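Local coordinates for protein ferredoxin (Thermus aquaticus, PDB 1H98) that carries electrons in metabolic reactions as a small seven-iron ferredoxin that holds one [3Fe-4S] and one [4Fe-4S] cluster, at residues H2-P7 with E69-L74; V22-D27 with F32-E37; G43-A48 with N52-E57. One frame throughout, in Å; residues are numbered along the deposited sequence.

How the interactions relate
Interaction 1 is a buried contact held by polar bonds: the Asn71 amide of helix 66-74 grips the backbone of strand 2-4. Interaction 2 is a beta hairpin, buried on its cluster side and partly exposed on its tyrosine side. Interaction 3 is mainly apolar packing beside a cluster ligand, with two bridging waters. The three meet around the [4Fe-4S] cluster, which each of them touches. Asn71 OD1 also takes the Ile34 N-H, which ties interaction 1 to the hairpin. Strand 2-4 pairs with strand 54-56 through Val3 and Tyr55, which ties it to interaction 3. Ile34 of interaction 2 packs on Ile54 of interaction 3.

Interaction 1: residues H2-P7 with E69-L74. Unlike the reference sequence in segment 2-7: Glu6 (reference Gln). With SF4 (iron/sulfur cluster), chain B.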
loop_
_atom_site.group_PDB
_atom_site.type_symbol
_atom_site.label_atom_id
_atom_site.label_comp_id
_atom_site.label_asym_id
_atom_site.label_seq_id
_atom_site.Cartn_x
_atom_site.Cartn_y
_atom_site.Cartn_z
ATOM N N HIS A 2 -5.558 2.004 3.378
ATOM C CA HIS A 2 -5.189 2.021 1.962
ATOM C C HIS A 2 -4.396 0.733 1.735
ATOM O O HIS A 2 -3.853 0.166 2.685
ATOM C CB HIS A 2 -4.363 3.260 1.607
ATOM C CG HIS A 2 -5.194 4.470 1.307
ATOM N ND1 HIS A 2 -6.182 4.926 2.154
ATOM C CD2 HIS A 2 -5.189 5.315 0.249
ATOM C CE1 HIS A 2 -6.751 5.998 1.632
ATOM N NE2 HIS A 2 -6.166 6.254 0.474
ATOM N N VAL A 3 -4.339 0.265 0.495
ATOM C CA VAL A 3 -3.669 -0.989 0.178
ATOM C C VAL A 3 -2.733 -0.863 -1.020
ATOM O O VAL A 3 -3.091 -0.241 -2.016
ATOM C CB VAL A 3 -4.741 -2.083 -0.141
ATOM C CG1 VAL A 3 -4.083 -3.414 -0.479
ATOM C CG2 VAL A 3 -5.709 -2.248 1.045
ATOM N N ILE A 4 -1.528 -1.424 -0.910
ATOM C CA ILE A 4 -0.577 -1.393 -2.021
ATOM C C ILE A 4 -0.828 -2.655 -2.844
ATOM O O ILE A 4 -0.728 -3.782 -2.334
ATOM C CB ILE A 4 0.905 -1.342 -1.540
ATOM C CG1 ILE A 4 1.181 -0.006 -0.838
ATOM C CG2 ILE A 4 1.847 -1.543 -2.724
ATOM C CD1 ILE A 4 2.594 0.153 -0.316
ATOM N N CYS A 5 -1.182 -2.463 -4.107
ATOM C CA CYS A 5 -1.492 -3.579 -4.981
ATOM C C CYS A 5 -0.364 -4.016 -5.913
ATOM O O CYS A 5 0.777 -3.557 -5.800
ATOM C CB CYS A 5 -2.788 -3.287 -5.746
ATOM S SG CYS A 5 -4.201 -2.936 -4.647
ATOM N N GLU A 6 -0.715 -4.879 -6.860
ATOM C CA GLU A 6 0.212 -5.464 -7.823
ATOM C C GLU A 6 1.307 -4.634 -8.503
ATOM O O GLU A 6 2.459 -5.065 -8.550
ATOM C CB GLU A 6 -0.589 -6.210 -8.887
ATOM C CG GLU A 6 0.256 -7.024 -9.836
ATOM C CD GLU A 6 -0.562 -8.064 -10.563
ATOM O OE1 GLU A 6 -1.083 -8.991 -9.892
ATOM O OE2 GLU A 6 -0.680 -7.951 -11.802
ATOM N N PRO A 7 0.979 -3.437 -9.022
ATOM C CA PRO A 7 1.990 -2.608 -9.697
ATOM C C PRO A 7 3.307 -2.334 -8.952
ATOM O O PRO A 7 4.330 -2.051 -9.582
ATOM C CB PRO A 7 1.221 -1.316 -9.991
ATOM C CG PRO A 7 -0.177 -1.797 -10.169
ATOM C CD PRO A 7 -0.325 -2.753 -9.021
ATOM N N GLU A 69 -5.566 -8.849 1.772
ATOM C CA GLU A 69 -5.084 -9.840 2.725
ATOM C C GLU A 69 -3.559 -9.943 2.711
ATOM O O GLU A 69 -2.946 -10.177 3.752
ATOM C CB GLU A 69 -5.726 -11.208 2.472
ATOM C CG GLU A 69 -5.367 -12.282 3.512
ATOM C CD GLU A 69 -5.666 -11.876 4.963
ATOM O OE1 GLU A 69 -6.595 -11.076 5.204
ATOM O OE2 GLU A 69 -4.968 -12.375 5.876
ATOM N N LYS A 70 -2.947 -9.754 1.543
ATOM C CA LYS A 70 -1.488 -9.803 1.442
ATOM C C LYS A 70 -0.853 -8.726 2.324
ATOM O O LYS A 70 0.087 -9.003 3.065
ATOM C CB LYS A 70 -1.027 -9.630 -0.009
ATOM C CG LYS A 70 0.468 -9.839 -0.177
ATOM C CD LYS A 70 0.917 -9.672 -1.610
ATOM C CE LYS A 70 2.420 -9.905 -1.722
ATOM N NZ LYS A 70 2.930 -9.711 -3.106
ATOM N N ASN A 71 -1.370 -7.500 2.239
ATOM C CA ASN A 71 -0.864 -6.397 3.055
ATOM C C ASN A 71 -1.069 -6.747 4.527
ATOM O O ASN A 71 -0.204 -6.486 5.359
ATOM C CB ASN A 71 -1.590 -5.091 2.719
ATOM C CG ASN A 71 -1.019 -4.394 1.494
ATOM O OD1 ASN A 71 -0.578 -3.245 1.571
ATOM N ND2 ASN A 71 -1.048 -5.067 0.354
ATOM N N ARG A 72 -2.216 -7.347 4.843
ATOM C CA ARG A 72 -2.506 -7.755 6.219
ATOM C C ARG A 72 -1.506 -8.802 6.712
ATOM O O ARG A 72 -0.978 -8.685 7.817
ATOM C CB ARG A 72 -3.941 -8.297 6.350
ATOM C CG ARG A 72 -5.024 -7.218 6.337
ATOM C CD ARG A 72 -6.436 -7.803 6.406
ATOM N NE ARG A 72 -6.603 -8.681 7.564
ATOM C CZ ARG A 72 -6.922 -8.268 8.789
ATOM N NH1 ARG A 72 -7.129 -6.982 9.033
ATOM N NH2 ARG A 72 -6.977 -9.142 9.787
ATOM N N LYS A 73 -1.235 -9.816 5.896
ATOM C CA LYS A 73 -0.297 -10.868 6.281
ATOM C C LYS A 73 1.111 -10.321 6.447
ATOM O O LYS A 73 1.831 -10.722 7.357
ATOM C CB LYS A 73 -0.293 -12.015 5.267
ATOM C CG LYS A 73 -1.450 -13.006 5.417
ATOM C CD LYS A 73 -1.374 -14.080 4.335
ATOM N N LEU A 74 1.510 -9.425 5.551
ATOM C CA LEU A 74 2.828 -8.820 5.630
ATOM C C LEU A 74 2.936 -8.013 6.922
ATOM O O LEU A 74 4.000 -7.955 7.542
ATOM C CB LEU A 74 3.096 -7.943 4.401
ATOM C CG LEU A 74 3.309 -8.683 3.073
ATOM C CD1 LEU A 74 3.448 -7.697 1.931
ATOM C CD2 LEU A 74 4.537 -9.564 3.145
HETATM FE FE1 SF4 B . -2.351 5.535 5.060
HETATM FE FE2 SF4 B . 0.140 6.768 5.054
HETATM FE FE3 SF4 B . -1.248 6.436 2.685
HETATM FE FE4 SF4 B . -2.091 8.257 4.580
HETATM S S1 SF4 B . -0.110 8.339 3.371
HETATM S S2 SF4 B . -3.432 6.707 3.385
HETATM S S3 SF4 B . -1.598 7.160 6.540
HETATM S S4 SF4 B . -0.410 4.738 4.061
#
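Val3 and Ile4 lie on strand 2-4, and Asn71 sits on the C-terminal helix 66-74, on the side that faces them. The closest backbones are at Val3 and Asn71, whose CA atoms are 6.7 Å apart. The gap is bridged by one amide side chain. Asn71 starts toward the strand, with CG anti to its carbonyl carbon (chi1 -82°), and its amide reaches both polar backbone atoms of Ile4. Ile4 N donates to Asn71 OD1 at 3.2 Å, in a nearly straight bond of 168°. This donor stands well above the carbonyl plane of the amide. Asn71 ND2 donates in turn to Ile4 O at 3.0 Å, and here the acceptor lies close to the amide plane. The paired bonds resemble those a neighbouring strand would supply. Both amide atoms have a second partner: OD1 accepts from Ile34 N and ND2 donates to Tyr67 O. Four bonds therefore fix the rotation of this buried group. Val3 CG1 packs by van der Waals contact against the amide, 3.6 Å from Asn71 ND2, and the two side chains cross at a slant. His2 turns away from the helix to the [4Fe-4S] cluster. Cluster atom S2 lies 3.4 Å above the plane of the His2 ring, toward its rim, while ND1 is hydrogen-bonded to Asp41. On the helix surface Arg72 NE makes a weak salt bridge to Glu69 OE1 at 3.4 Å. Lys70 pairs with Asp30 outside the contact. Strand 2-4 thus has two partners: it pairs with strand 54-56 through Val3 and Tyr55, and Asn71 links it to helix 66-74 and to strand 32-34 of the other sheet.

Interaction 2: residues V22-D27 with F32-E37. With SF4 (iron/sulfur cluster), chain B; F3S (Fe3-s4 cluster), chain C.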
loop_
_atom_site.group_PDB
_atom_site.type_symbol
_atom_site.label_atom_id
_atom_site.label_comp_id
_atom_site.label_asym_id
_atom_site.label_seq_id
_atom_site.Cartn_x
_atom_site.Cartn_y
_atom_site.Cartn_z
ATOM N N VAL A 22 2.319 9.109 9.050
ATOM C CA VAL A 22 2.484 8.182 10.168
ATOM C C VAL A 22 3.535 7.103 9.942
ATOM O O VAL A 22 3.726 6.238 10.800
ATOM C CB VAL A 22 1.141 7.521 10.574
ATOM C CG1 VAL A 22 0.203 8.570 11.152
ATOM C CG2 VAL A 22 0.493 6.836 9.379
ATOM N N GLU A 23 4.215 7.163 8.796
ATOM C CA GLU A 23 5.262 6.200 8.441
ATOM C C GLU A 23 4.828 4.744 8.622
ATOM O O GLU A 23 5.532 3.950 9.250
ATOM C CB GLU A 23 6.532 6.469 9.263
ATOM C CG GLU A 23 7.086 7.891 9.137
ATOM C CD GLU A 23 8.174 8.208 10.161
ATOM O OE1 GLU A 23 8.368 7.419 11.115
ATOM O OE2 GLU A 23 8.838 9.258 10.017
ATOM N N CYS A 24 3.686 4.389 8.041
ATOM C CA CYS A 24 3.172 3.032 8.149
ATOM C C CYS A 24 3.320 2.206 6.865
ATOM O O CYS A 24 2.594 1.234 6.660
ATOM C CB CYS A 24 1.713 3.066 8.596
ATOM S SG CYS A 24 0.602 3.849 7.417
ATOM N N ILE A 25 4.251 2.598 6.001
ATOM C CA ILE A 25 4.501 1.873 4.755
ATOM C C ILE A 25 5.850 1.188 4.945
ATOM O O ILE A 25 6.870 1.858 5.159
ATOM C CB ILE A 25 4.528 2.814 3.532
ATOM C CG1 ILE A 25 3.175 3.523 3.392
ATOM C CG2 ILE A 25 4.842 2.016 2.261
ATOM C CD1 ILE A 25 3.097 4.518 2.252
ATOM N N TYR A 26 5.850 -0.140 4.870
ATOM C CA TYR A 26 7.051 -0.931 5.114
ATOM C C TYR A 26 7.453 -1.874 3.982
ATOM O O TYR A 26 6.624 -2.294 3.171
ATOM C CB TYR A 26 6.858 -1.764 6.386
ATOM C CG TYR A 26 6.396 -0.988 7.600
ATOM C CD1 TYR A 26 7.319 -0.355 8.435
ATOM C CD2 TYR A 26 5.038 -0.912 7.934
ATOM C CE1 TYR A 26 6.912 0.328 9.574
ATOM C CE2 TYR A 26 4.619 -0.233 9.073
ATOM C CZ TYR A 26 5.566 0.384 9.887
ATOM O OH TYR A 26 5.171 1.041 11.021
ATOM N N ASP A 27 8.731 -2.249 3.979
ATOM C CA ASP A 27 9.292 -3.153 2.982
ATOM C C ASP A 27 8.803 -4.574 3.248
ATOM O O ASP A 27 9.084 -5.145 4.299
ATOM C CB ASP A 27 10.827 -3.104 3.052
ATOM C CG ASP A 27 11.501 -3.815 1.887
ATOM O OD1 ASP A 27 10.840 -4.568 1.144
ATOM O OD2 ASP A 27 12.715 -3.617 1.708
ATOM N N PHE A 32 6.221 -3.116 -1.162
ATOM C CA PHE A 32 6.056 -2.438 0.116
ATOM C C PHE A 32 4.595 -2.696 0.489
ATOM O O PHE A 32 3.808 -3.134 -0.353
ATOM C CB PHE A 32 6.342 -0.940 -0.008
ATOM C CG PHE A 32 7.764 -0.573 0.310
ATOM C CD1 PHE A 32 8.807 -0.964 -0.527
ATOM C CD2 PHE A 32 8.070 0.117 1.475
ATOM C CE1 PHE A 32 10.139 -0.677 -0.201
ATOM C CE2 PHE A 32 9.400 0.409 1.811
ATOM C CZ PHE A 32 10.433 0.008 0.968
ATOM N N TYR A 33 4.243 -2.514 1.753
ATOM C CA TYR A 33 2.870 -2.744 2.172
ATOM C C TYR A 33 2.479 -1.685 3.176
ATOM O O TYR A 33 3.345 -1.039 3.775
ATOM C CB TYR A 33 2.714 -4.145 2.777
ATOM C CG TYR A 33 3.429 -4.330 4.095
ATOM C CD1 TYR A 33 2.775 -4.086 5.301
ATOM C CD2 TYR A 33 4.763 -4.737 4.137
ATOM C CE1 TYR A 33 3.427 -4.237 6.514
ATOM C CE2 TYR A 33 5.425 -4.894 5.346
ATOM C CZ TYR A 33 4.753 -4.642 6.529
ATOM O OH TYR A 33 5.410 -4.795 7.733
ATOM N N ILE A 34 1.175 -1.490 3.331
ATOM C CA ILE A 34 0.635 -0.513 4.265
ATOM C C ILE A 34 0.083 -1.248 5.481
ATOM O O ILE A 34 -0.716 -2.182 5.340
ATOM C CB ILE A 34 -0.486 0.331 3.597
ATOM C CG1 ILE A 34 0.127 1.293 2.568
ATOM C CG2 ILE A 34 -1.272 1.106 4.647
ATOM C CD1 ILE A 34 -0.891 2.000 1.684
ATOM N N HIS A 35 0.538 -0.872 6.674
ATOM C CA HIS A 35 0.036 -1.511 7.882
ATOM C C HIS A 35 -1.386 -0.988 8.122
ATOM O O HIS A 35 -1.580 0.181 8.451
ATOM C CB HIS A 35 0.938 -1.211 9.072
ATOM C CG HIS A 35 0.657 -2.075 10.256
ATOM N ND1 HIS A 35 1.604 -2.909 10.809
ATOM C CD2 HIS A 35 -0.474 -2.256 10.979
ATOM C CE1 HIS A 35 1.067 -3.569 11.822
ATOM N NE2 HIS A 35 -0.193 -3.189 11.945
ATOM N N PRO A 36 -2.388 -1.876 8.033
ATOM C CA PRO A 36 -3.816 -1.581 8.207
ATOM C C PRO A 36 -4.209 -0.914 9.514
ATOM O O PRO A 36 -5.080 -0.044 9.524
ATOM C CB PRO A 36 -4.473 -2.959 8.087
ATOM C CG PRO A 36 -3.484 -3.758 7.294
ATOM C CD PRO A 36 -2.180 -3.325 7.885
ATOM N N GLU A 37 -3.587 -1.344 10.607
ATOM C CA GLU A 37 -3.887 -0.801 11.930
ATOM C C GLU A 37 -3.239 0.556 12.198
ATOM O O GLU A 37 -3.594 1.226 13.162
ATOM C CB GLU A 37 -3.456 -1.789 13.027
ATOM C CG GLU A 37 -3.956 -3.231 12.860
ATOM C CD GLU A 37 -5.462 -3.396 13.070
ATOM O OE1 GLU A 37 -5.932 -3.203 14.214
ATOM O OE2 GLU A 37 -6.176 -3.745 12.099
HETATM FE FE1 SF4 B . -2.351 5.535 5.060
HETATM FE FE2 SF4 B . 0.140 6.768 5.054
HETATM FE FE3 SF4 B . -1.248 6.436 2.685
HETATM FE FE4 SF4 B . -2.091 8.257 4.580
HETATM S S1 SF4 B . -0.110 8.339 3.371
HETATM S S2 SF4 B . -3.432 6.707 3.385
HETATM S S3 SF4 B . -1.598 7.160 6.540
HETATM S S4 SF4 B . -0.410 4.738 4.061
HETATM FE FE1 F3S C . 5.302 3.007 -2.941
HETATM FE FE3 F3S C . 5.478 0.592 -4.343
HETATM FE FE4 F3S C . 4.456 2.867 -5.549
HETATM S S1 F3S C . 7.035 1.474 -2.894
HETATM S S2 F3S C . 5.693 4.563 -4.576
HETATM S S3 F3S C . 3.521 1.737 -3.731
HETATM S S4 F3S C . 5.924 1.353 -6.464
#
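Ile25, Tyr26 and Asp27 pair with Ile34, Tyr33 and Phe32 in an antiparallel beta hairpin, strands 25-27 and 32-34. Tyr26 and Tyr33 form the hydrogen-bonded pair: Tyr26 N donates to Tyr33 O at 2.9 Å, and Tyr33 N returns to Tyr26 O. His35 N extends the ladder to Cys24 O with an almost straight bond of 174°. The buried part is the face of Ile25 and Ile34, a non-hydrogen-bonded pair packed against the cluster. Their side chains run side by side and point the same way, with CG1 of Ile25 and CG1 of Ile34 3.9 Å apart. Both isoleucines press on S4 of the [4Fe-4S] cluster, and Ile34 CD1 comes within 3.7 Å of it. Cys24 SG, 3.6 Å from the same sulfur, adds to this lining. Ile4 of strand 2-4 also packs on both isoleucines.

The other face is closely packed too but nearer solvent. There the tyrosine rings meet obliquely, with planes at 37°. Tyr33 folds back between its own N and carbonyl carbon (chi1 68°), which lays its outer ring atoms by Tyr26, CZ being 3.6 Å from Tyr26 CB. His35 CB lies at the edge of the Tyr26 ring. The hydroxyl of Tyr26 is hydrogen-bonded to Glu38.

Phe32 and Asp27 share the isoleucine face. Phe32 CD2 meets Ile25 CG2, and its CB lies 3.8 Å from S1 of the [3Fe-4S] cluster. Asp27, more exposed, stacks its carboxylate almost parallel to the Phe32 ring. Its OD1 is held by Gly29 N and by Lys12. Asp27 CA stands over the centre of that ring, 3.7 Å from the centroid, in a CH-pi contact.

Interaction 3: residues G43-A48 with N52-E57; sequences GACVPA and NAIYPE. With SF4 (iron/sulfur cluster), chain B.
Cys45, the last cysteine of the CxxCxxC motif of a bacterial ferredoxin, and Val46 beside it meet Ile54. The motif's cysteines, Cys39, Cys42 and Cys45, bind the [4Fe-4S] cluster. Metal binding comes first: Cys45 SG holds the iron FE3 at 2.2 Å. Nearby, Gly43 N lies 3.2 Å from the cluster sulfur S2.

The direct contact is apolar. Ile54 points toward the short helical turn and touches Cys45 with two branches. Its CG2, anti to the backbone N, lies 3.7 Å from Cys45 SG, while CD1 reaches Cys45 CB at 3.8 Å. Val46 CG2 packs more loosely on Ile54 CG2. Ile54 also touches Ile4 and the [3Fe-4S] cluster. An alanine here keeps only CB and is likely to open a gap beside Cys45 CB and SG and Val46 CG2.

Water makes the polar link. Water 1 joins Val46 O to the backbone of strand 54-56, accepting the N-H of Ile54 at 3.1 Å from Ile54 N. Water 2 bridges Val46 O and the side chain of Asn52, 2.7 Å from Asn52 OD1.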
loop_
_atom_site.group_PDB
_atom_site.type_symbol
_atom_site.label_atom_id
_atom_site.label_comp_id
_atom_site.label_asym_id
_atom_site.label_seq_id
_atom_site.Cartn_x
_atom_site.Cartn_y
_atom_site.Cartn_z
ATOM N N GLY A 43 -4.811 9.460 2.455
ATOM C CA GLY A 43 -4.752 9.434 0.998
ATOM C C GLY A 43 -3.564 10.086 0.311
ATOM O O GLY A 43 -3.434 9.986 -0.908
ATOM N N ALA A 44 -2.660 10.682 1.082
ATOM C CA ALA A 44 -1.484 11.358 0.525
ATOM C C ALA A 44 -0.582 10.472 -0.337
ATOM O O ALA A 44 0.045 10.941 -1.286
ATOM C CB ALA A 44 -0.668 11.995 1.647
ATOM N N CYS A 45 -0.528 9.190 -0.008
ATOM C CA CYS A 45 0.315 8.246 -0.727
ATOM C C CYS A 45 -0.159 7.904 -2.135
ATOM O O CYS A 45 0.650 7.492 -2.976
ATOM C CB CYS A 45 0.440 6.962 0.087
ATOM S SG CYS A 45 -1.152 6.238 0.483
ATOM N N VAL A 46 -1.450 8.091 -2.404
ATOM C CA VAL A 46 -2.014 7.763 -3.716
ATOM C C VAL A 46 -1.379 8.502 -4.902
ATOM O O VAL A 46 -0.904 7.861 -5.837
ATOM C CB VAL A 46 -3.549 7.906 -3.726
ATOM C CG1 VAL A 46 -4.101 7.653 -5.130
ATOM C CG2 VAL A 46 -4.156 6.914 -2.732
ATOM N N PRO A 47 -1.347 9.849 -4.875
ATOM C CA PRO A 47 -0.732 10.552 -6.010
ATOM C C PRO A 47 0.784 10.355 -6.105
ATOM O O PRO A 47 1.359 10.480 -7.180
ATOM C CB PRO A 47 -1.097 12.018 -5.747
ATOM C CG PRO A 47 -1.234 12.089 -4.271
ATOM C CD PRO A 47 -1.950 10.805 -3.929
ATOM N N ALA A 48 1.414 10.002 -4.988
ATOM C CA ALA A 48 2.861 9.806 -4.947
ATOM C C ALA A 48 3.389 8.579 -5.690
ATOM O O ALA A 48 4.544 8.565 -6.119
ATOM C CB ALA A 48 3.347 9.788 -3.500
ATOM N N ASN A 52 0.643 3.938 -9.873
ATOM C CA ASN A 52 -0.753 3.827 -9.423
ATOM C C ASN A 52 -1.045 2.530 -8.670
ATOM O O ASN A 52 -2.093 1.915 -8.848
ATOM C CB ASN A 52 -1.694 3.934 -10.631
ATOM C CG ASN A 52 -1.457 5.192 -11.439
ATOM O OD1 ASN A 52 -1.452 6.288 -10.894
ATOM N ND2 ASN A 52 -1.242 5.039 -12.741
ATOM N N ALA A 53 -0.138 2.132 -7.792
ATOM C CA ALA A 53 -0.320 0.892 -7.051
ATOM C C ALA A 53 -1.204 0.988 -5.815
ATOM O O ALA A 53 -1.706 -0.025 -5.341
ATOM C CB ALA A 53 1.046 0.323 -6.656
ATOM N N ILE A 54 -1.420 2.200 -5.315
ATOM C CA ILE A 54 -2.174 2.393 -4.081
ATOM C C ILE A 54 -3.642 2.774 -4.241
ATOM O O ILE A 54 -3.974 3.721 -4.955
ATOM C CB ILE A 54 -1.457 3.422 -3.182
ATOM C CG1 ILE A 54 0.019 3.030 -3.035
ATOM C CG2 ILE A 54 -2.111 3.471 -1.815
ATOM C CD1 ILE A 54 0.855 4.017 -2.263
ATOM N N TYR A 55 -4.504 2.043 -3.538
ATOM C CA TYR A 55 -5.950 2.256 -3.570
ATOM C C TYR A 55 -6.583 2.204 -2.193
ATOM O O TYR A 55 -6.074 1.520 -1.299
ATOM C CB TYR A 55 -6.634 1.126 -4.352
ATOM C CG TYR A 55 -6.464 1.166 -5.841
ATOM C CD1 TYR A 55 -5.375 0.547 -6.456
ATOM C CD2 TYR A 55 -7.388 1.829 -6.637
ATOM C CE1 TYR A 55 -5.208 0.593 -7.833
ATOM C CE2 TYR A 55 -7.234 1.883 -8.014
ATOM C CZ TYR A 55 -6.142 1.267 -8.609
ATOM O OH TYR A 55 -5.975 1.361 -9.974
ATOM N N PRO A 56 -7.649 2.998 -1.969
ATOM C CA PRO A 56 -8.314 2.948 -0.662
ATOM C C PRO A 56 -8.890 1.531 -0.678
ATOM O O PRO A 56 -9.250 1.035 -1.750
ATOM C CB PRO A 56 -9.436 3.979 -0.812
ATOM C CG PRO A 56 -8.838 4.987 -1.729
ATOM C CD PRO A 56 -8.140 4.133 -2.769
ATOM N N GLU A 57 -8.975 0.871 0.470
ATOM C CA GLU A 57 -9.484 -0.498 0.495
ATOM C C GLU A 57 -10.820 -0.691 -0.226
ATOM O O GLU A 57 -10.999 -1.647 -0.985
ATOM C CB GLU A 57 -9.590 -0.999 1.934
ATOM C CG GLU A 57 -10.109 -2.424 2.035
ATOM C CD GLU A 57 -9.916 -3.036 3.403
ATOM O OE1 GLU A 57 -9.161 -2.475 4.223
ATOM O OE2 GLU A 57 -10.512 -4.100 3.654
HETATM FE FE1 SF4 B . -2.351 5.535 5.060
HETATM FE FE2 SF4 B . 0.140 6.768 5.054
HETATM FE FE3 SF4 B . -1.248 6.436 2.685
HETATM FE FE4 SF4 B . -2.091 8.257 4.580
HETATM S S1 SF4 B . -0.110 8.339 3.371
HETATM S S2 SF4 B . -3.432 6.707 3.385
HETATM S S3 SF4 B . -1.598 7.160 6.540
HETATM S S4 SF4 B . -0.410 4.738 4.061
HETATM O O HOH W 1 -1.526 5.093 -6.526
HETATM O O HOH W 2 -1.230 7.466 -8.465
#